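Local atomic coordinates of TRAP dicarboxylate transporter, DctP subunit (Sulfurospirillum deleyianum, PDB entry 4OVS), a protein that binds succinate and probably serves as the periplasmic solute-binding subunit that delivers dicarboxylates to a TRAP transporter. Residues A[169-173]-A[174-178]; A[115-118]-A[119-123]; A[44-47]-A[48-52]. All blocks are in the same frame, centred on the assembly; numbering follows the deposited sequence.

Contact 1 of 3, residues A[169-173]-A[174-178]; sequences RIMSS and HVLEA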
# COMPACT_ATOMS: atom_id res chain seq x y z
N ARG A 169 3.46 -14.14 4.06
CA ARG A 169 3.70 -13.35 2.86
C ARG A 169 4.09 -11.91 3.24
O ARG A 169 3.50 -11.34 4.16
CB ARG A 169 2.45 -13.32 1.99
CG ARG A 169 2.63 -12.64 0.63
CD ARG A 169 2.19 -11.20 0.69
NE ARG A 169 2.51 -10.43 -0.50
CZ ARG A 169 1.98 -9.24 -0.77
NH1 ARG A 169 1.06 -8.74 0.05
NH2 ARG A 169 2.35 -8.56 -1.87
N ILE A 170 5.05 -11.34 2.54
CA ILE A 170 5.34 -9.90 2.62
C ILE A 170 5.51 -9.30 1.23
O ILE A 170 5.79 -10.01 0.27
CB ILE A 170 6.64 -9.60 3.34
CG1 ILE A 170 7.79 -10.40 2.72
CG2 ILE A 170 6.51 -9.94 4.80
CD1 ILE A 170 9.17 -9.97 3.24
N MSE A 171 5.35 -7.99 1.15
CA MSE A 171 5.82 -7.25 -0.01
C MSE A 171 7.35 -7.18 0.04
O MSE A 171 7.97 -7.48 1.09
CB MSE A 171 5.25 -5.85 0.02
CG MSE A 171 3.71 -5.77 -0.03
SE MSE A 171 3.09 -3.90 0.35
CE MSE A 171 3.55 -3.79 2.25
N SER A 172 7.97 -6.77 -1.07
CA SER A 172 9.41 -6.89 -1.22
C SER A 172 10.14 -5.75 -0.57
O SER A 172 10.45 -4.76 -1.21
CB SER A 172 9.82 -6.90 -2.69
OG SER A 172 11.22 -7.18 -2.79
N SER A 173 10.44 -5.91 0.71
CA SER A 173 11.03 -4.85 1.48
C SER A 173 11.87 -5.41 2.59
O SER A 173 11.39 -6.22 3.38
CB SER A 173 9.91 -4.02 2.11
OG SER A 173 10.45 -3.15 3.10
N HIS A 174 13.12 -4.98 2.68
CA HIS A 174 14.01 -5.48 3.72
C HIS A 174 13.49 -5.13 5.11
O HIS A 174 13.69 -5.89 6.05
CB HIS A 174 15.45 -5.00 3.54
CG HIS A 174 16.05 -5.44 2.24
ND1 HIS A 174 16.72 -4.59 1.40
CD2 HIS A 174 16.08 -6.66 1.65
CE1 HIS A 174 17.14 -5.26 0.34
NE2 HIS A 174 16.76 -6.52 0.47
N VAL A 175 12.76 -4.04 5.24
CA VAL A 175 12.24 -3.68 6.56
C VAL A 175 11.20 -4.69 7.03
O VAL A 175 11.22 -5.15 8.18
CB VAL A 175 11.65 -2.27 6.58
CG1 VAL A 175 10.56 -2.17 7.66
CG2 VAL A 175 12.78 -1.22 6.77
N LEU A 176 10.28 -5.05 6.14
CA LEU A 176 9.27 -6.07 6.47
C LEU A 176 9.86 -7.44 6.75
O LEU A 176 9.33 -8.17 7.58
CB LEU A 176 8.26 -6.20 5.37
CG LEU A 176 7.54 -4.91 5.02
CD1 LEU A 176 6.61 -5.18 3.87
CD2 LEU A 176 6.79 -4.30 6.20
N GLU A 177 10.94 -7.83 6.06
CA GLU A 177 11.47 -9.16 6.35
C GLU A 177 12.18 -9.14 7.69
O GLU A 177 12.14 -10.11 8.44
CB GLU A 177 12.31 -9.78 5.21
CG GLU A 177 13.41 -8.98 4.62
CD GLU A 177 14.05 -9.69 3.43
OE1 GLU A 177 13.92 -9.19 2.28
OE2 GLU A 177 14.68 -10.75 3.64
N ALA A 178 12.81 -8.02 8.01
CA ALA A 178 13.40 -7.83 9.32
C ALA A 178 12.31 -7.84 10.41
O ALA A 178 12.49 -8.40 11.48
CB ALA A 178 14.16 -6.51 9.34
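Ser-173 occupies the N-cap position of helix 174-181, where the beta-alpha-beta unit made with strands 167-170 and 186-189 turns from its first strand into its helix. With chi1 at 168°, OG lies anti to the backbone N and reaches Val-175 N at 3.3 Å. The N-H...O angle of only 131° marks this capping bond as weak. The hydroxyl has a further partner in Asp-105 OD2, while Gln-102 OE1 also takes up Val-175 N, so the start of the helix is also gripped by residues beyond the bend. Glu-177 N donates to Ser-173 O at 3.2 Å; this bond closes the first helical turn.

Apolar groups fill the inner side of the bend. Leu-176 turns back toward the strand and sets CD1 3.7 Å from CE of the selenomethionine Met-171, whose chain bends at chi3 (-70°) to bring the methyl round. The Leu-176 branch point, CG, is 3.9 Å from Ser-173 CB. The Ile-170 and Leu-176 side chains run antiparallel, Ile-170 CG2 only loosely against Leu-176 CB (4.2 Å), and Ile-170 CD1 crosses to Glu-177 CB at 3.7 Å. Beyond the two segments, Ile-170 and Glu-177 both touch Pro-187 of strand 186-189.

The bend borders the succinate site. Met-171 comes to about 3 Å from the bound succinate (nearest side-chain atoms), and Arg-169 NH1 is hydrogen-bonded to the ligand's O2. Arg-169 NE is held by Leu-190 O, and Met-171 N sits 4.0 Å above the guanidinium plane, over its centre.

Contact 2 of 3, residues A[115-118]-A[119-123]; sequences HLYK and VLDGE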
# COMPACT_ATOMS: atom_id res chain seq x y z
N HIS A 115 -0.66 12.34 12.05
CA HIS A 115 0.79 12.28 11.93
C HIS A 115 1.19 12.02 10.48
O HIS A 115 1.98 12.76 9.90
CB HIS A 115 1.35 11.19 12.84
CG HIS A 115 2.85 11.15 12.88
ND1 HIS A 115 3.57 9.99 13.10
CD2 HIS A 115 3.76 12.13 12.69
CE1 HIS A 115 4.86 10.27 13.06
NE2 HIS A 115 5.00 11.56 12.83
N LEU A 116 0.62 10.97 9.89
CA LEU A 116 0.91 10.54 8.53
C LEU A 116 0.85 11.67 7.51
O LEU A 116 1.78 11.93 6.73
CB LEU A 116 -0.10 9.47 8.11
CG LEU A 116 0.02 8.91 6.70
CD1 LEU A 116 1.21 8.02 6.67
CD2 LEU A 116 -1.21 8.12 6.21
N TYR A 117 -0.28 12.36 7.49
CA TYR A 117 -0.48 13.36 6.46
C TYR A 117 0.48 14.57 6.64
O TYR A 117 0.92 15.17 5.65
CB TYR A 117 -1.93 13.80 6.43
CG TYR A 117 -2.82 12.84 5.69
CD1 TYR A 117 -2.57 12.54 4.35
CD2 TYR A 117 -3.89 12.21 6.31
CE1 TYR A 117 -3.38 11.65 3.66
CE2 TYR A 117 -4.70 11.32 5.61
CZ TYR A 117 -4.45 11.07 4.31
OH TYR A 117 -5.24 10.18 3.63
N LYS A 118 0.83 14.90 7.89
CA LYS A 118 1.82 15.94 8.14
C LYS A 118 3.18 15.53 7.60
O LYS A 118 3.96 16.37 7.18
CB LYS A 118 1.93 16.23 9.64
CG LYS A 118 0.78 17.10 10.21
CD LYS A 118 1.00 17.43 11.68
CE LYS A 118 -0.28 17.98 12.35
NZ LYS A 118 -0.20 18.10 13.85
N VAL A 119 3.48 14.24 7.62
CA VAL A 119 4.72 13.77 7.03
C VAL A 119 4.64 13.76 5.51
O VAL A 119 5.50 14.36 4.82
CB VAL A 119 5.10 12.40 7.58
CG1 VAL A 119 6.27 11.81 6.80
CG2 VAL A 119 5.46 12.54 9.01
N LEU A 120 3.62 13.12 4.98
CA LEU A 120 3.48 12.95 3.54
C LEU A 120 3.34 14.26 2.80
O LEU A 120 3.95 14.43 1.76
CB LEU A 120 2.29 12.04 3.18
CG LEU A 120 2.37 10.59 3.64
CD1 LEU A 120 1.18 9.75 3.11
CD2 LEU A 120 3.69 9.95 3.26
N ASP A 121 2.55 15.21 3.31
CA ASP A 121 2.42 16.46 2.58
C ASP A 121 3.39 17.54 3.10
O ASP A 121 3.16 18.72 2.88
CB ASP A 121 0.99 17.00 2.63
CG ASP A 121 -0.03 16.04 2.04
OD1 ASP A 121 0.28 15.36 1.05
OD2 ASP A 121 -1.16 15.97 2.58
N GLY A 122 4.47 17.12 3.75
CA GLY A 122 5.44 18.03 4.33
C GLY A 122 6.83 17.71 3.83
O GLY A 122 7.00 17.10 2.77
N GLU A 123 7.83 18.09 4.61
CA GLU A 123 9.23 18.03 4.18
C GLU A 123 9.73 16.62 3.79
O GLU A 123 10.36 16.45 2.75
CB GLU A 123 10.09 18.60 5.30
CG GLU A 123 11.59 18.55 5.05
CD GLU A 123 12.41 19.07 6.24
OE1 GLU A 123 11.80 19.44 7.27
OE2 GLU A 123 13.65 19.10 6.13
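The Tyr-117 ring and the Asp-121 carboxylate, one helical turn apart, run alongside each other in the same direction, their planes only 24° apart. OD2 of Asp-121 approaches the ring obliquely, 4.1 Å from Tyr-117 CD1. The imidazole of His-115 is likewise met at a slant, by the Val-119 methyl CG2 at 4.0 Å from NE2. Val-119 places that methyl anti to its carbonyl carbon, beside the backbone N, which directs it back along the helix toward His-115.

Both pairs belong to the last turns of helix 113-120. Leu-120 N donates to Leu-116 O (2.8 Å), and the two leucine side chains also meet, Leu-116 CG 3.9 Å from Leu-120 CD1. They face inward, Leu-116 against Phe-110 and Leu-120 against Phe-104 and Tyr-142. Asp-121 is the first residue to leave helical backbone angles, yet its N still donates to Tyr-117 O at 2.9 Å. Gly-122 N turns back to Val-119 O at 3.1 Å, and Gly-122 in turn is the N-cap of the next helix, 123-134.

The charged ends find partners beyond this helix end: Asp-121 OD2 forms a salt bridge with Arg-268, and Lys-118 NZ forms one with the terminal carboxylate of Lys-332. The imidazole is fixed at both nitrogens, ND1 receiving the backbone N-H of Arg-111 and NE2 hydrogen-bonded to Val-328 O. An acceptor at ND1 and a donor at NE2 imply that His-115 is probably neutral, with its proton on NE2.

Contact 3 of 3, residues A[44-47]-A[48-52]; sequences ADFF and AKRVG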
# COMPACT_ATOMS: atom_id res chain seq x y z
N ALA A 44 -8.60 5.61 -8.89
CA ALA A 44 -8.12 5.47 -10.26
C ALA A 44 -9.27 5.71 -11.26
O ALA A 44 -9.10 6.41 -12.25
CB ALA A 44 -7.52 4.06 -10.50
N ASP A 45 -10.45 5.13 -10.97
CA ASP A 45 -11.64 5.26 -11.83
C ASP A 45 -12.16 6.70 -11.85
O ASP A 45 -12.60 7.22 -12.89
CB ASP A 45 -12.76 4.30 -11.38
CG ASP A 45 -12.53 2.85 -11.83
OD1 ASP A 45 -11.76 2.60 -12.79
OD2 ASP A 45 -13.23 1.97 -11.24
N PHE A 46 -12.04 7.38 -10.74
CA PHE A 46 -12.44 8.80 -10.67
C PHE A 46 -11.48 9.64 -11.52
O PHE A 46 -11.90 10.45 -12.34
CB PHE A 46 -12.47 9.25 -9.22
CG PHE A 46 -13.02 10.61 -9.03
CD1 PHE A 46 -12.17 11.69 -9.04
CD2 PHE A 46 -14.37 10.85 -8.93
CE1 PHE A 46 -12.64 12.99 -8.88
CE2 PHE A 46 -14.85 12.16 -8.80
CZ PHE A 46 -13.96 13.22 -8.77
N PHE A 47 -10.20 9.41 -11.36
CA PHE A 47 -9.20 10.03 -12.29
C PHE A 47 -9.57 9.84 -13.71
O PHE A 47 -9.64 10.80 -14.47
CB PHE A 47 -7.85 9.45 -12.05
CG PHE A 47 -6.82 9.84 -13.06
CD1 PHE A 47 -6.36 11.17 -13.14
CD2 PHE A 47 -6.26 8.90 -13.91
CE1 PHE A 47 -5.42 11.52 -14.06
CE2 PHE A 47 -5.28 9.27 -14.82
CZ PHE A 47 -4.85 10.57 -14.88
N ALA A 48 -9.90 8.60 -14.08
CA ALA A 48 -10.17 8.30 -15.47
C ALA A 48 -11.38 9.07 -15.99
O ALA A 48 -11.37 9.68 -17.07
CB ALA A 48 -10.41 6.78 -15.64
N LYS A 49 -12.42 9.08 -15.20
CA LYS A 49 -13.63 9.82 -15.54
C LYS A 49 -13.37 11.33 -15.70
O LYS A 49 -13.87 11.97 -16.63
CB LYS A 49 -14.65 9.60 -14.43
CG LYS A 49 -16.02 10.12 -14.77
CD LYS A 49 -16.96 10.09 -13.54
CE LYS A 49 -16.93 11.39 -12.73
NZ LYS A 49 -18.05 11.53 -11.71
N ARG A 50 -12.59 11.91 -14.79
CA ARG A 50 -12.36 13.37 -14.82
C ARG A 50 -11.49 13.83 -16.02
O ARG A 50 -11.76 14.87 -16.64
CB ARG A 50 -11.77 13.84 -13.51
CG ARG A 50 -12.73 13.73 -12.34
CD ARG A 50 -13.91 14.69 -12.53
NE ARG A 50 -13.50 16.08 -12.47
CZ ARG A 50 -13.96 17.07 -13.22
NH1 ARG A 50 -14.86 16.86 -14.18
NH2 ARG A 50 -13.48 18.30 -13.03
N VAL A 51 -10.46 13.06 -16.36
CA VAL A 51 -9.69 13.33 -17.59
C VAL A 51 -10.62 13.43 -18.80
O VAL A 51 -10.55 14.38 -19.55
CB VAL A 51 -8.60 12.30 -17.81
CG1 VAL A 51 -7.97 12.44 -19.22
CG2 VAL A 51 -7.54 12.43 -16.73
N GLY A 52 -11.49 12.44 -19.00
CA GLY A 52 -12.47 12.47 -20.08
C GLY A 52 -13.31 13.74 -20.10
O GLY A 52 -13.49 14.37 -21.14
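Phe-47 CB starts beside the backbone that follows it, 3.0 Å from Ala-48 N, and CG is still near that nitrogen. Chi1 of 171° holds CG anti to the backbone N, which sends the ring along the helix flank to where Val-51, one turn on, has its CG2 methyl. CD2 stays near Ala-48 N, while CD1, CE1 and the tip atom CZ take the Val-51 methyl. The closest of these is CE1, 3.5 Å from Val-51 CG2, with CZ and CD1 slightly farther from it. The methyl stands over the ring face, offset toward the rim, 27° off the normal through the centroid: a CH-pi contact. In the same turn, Val-51 N donates to Phe-47 O, so the backbone bond and the side-chain contact join the same two residues.

These residues lie in helix 39-54, the crossover helix of a beta-alpha-beta unit with parallel strands 26-31 and 59-64. Val-51 packs on Val-59 and Val-61 of the second strand, whereas Phe-47 presses on Ala-259, Met-260 and Ala-263 of the long helix 253-289. A serine in place of Phe-47 would probably leave Val-51 CG2 without its ring face and open a gap against those three residues.

The pair Phe-46 and Arg-50 repeats the spacing nearer the surface. Arg-50 CG lies over a face of the Phe-46 ring, 3.5 Å from CE1 and 4.0 Å from the centroid. Bends at chi2 and chi3 bring CD to 4.0 Å from Phe-46 CZ, after which the guanidinium turns 54° from the ring plane. NE then pairs with Glu-262 and NH1 with Glu-53 in salt bridges, while the Phe-46 ring also stacks with Tyr-266.

In the fold
From the N terminus the order is contact 3, contact 2, contact 1. Each is one unbroken stretch, so none closes a long loop, and being in series they neither nest nor cross. Contact 3 lies in the crossover helix between strands 26-31 and 59-64; contact 2 ends helix 113-120; contact 1 leads from strand 167-170 into helix 174-181 beside the succinate site. Contacts 1 and 3 sit on opposite sides of the chain's centre, their own centres 32 Å apart. None touches another, but helix 253-289 connects two of them, meeting contact 3 through Glu-262 and Tyr-266 and contact 2 through Arg-268.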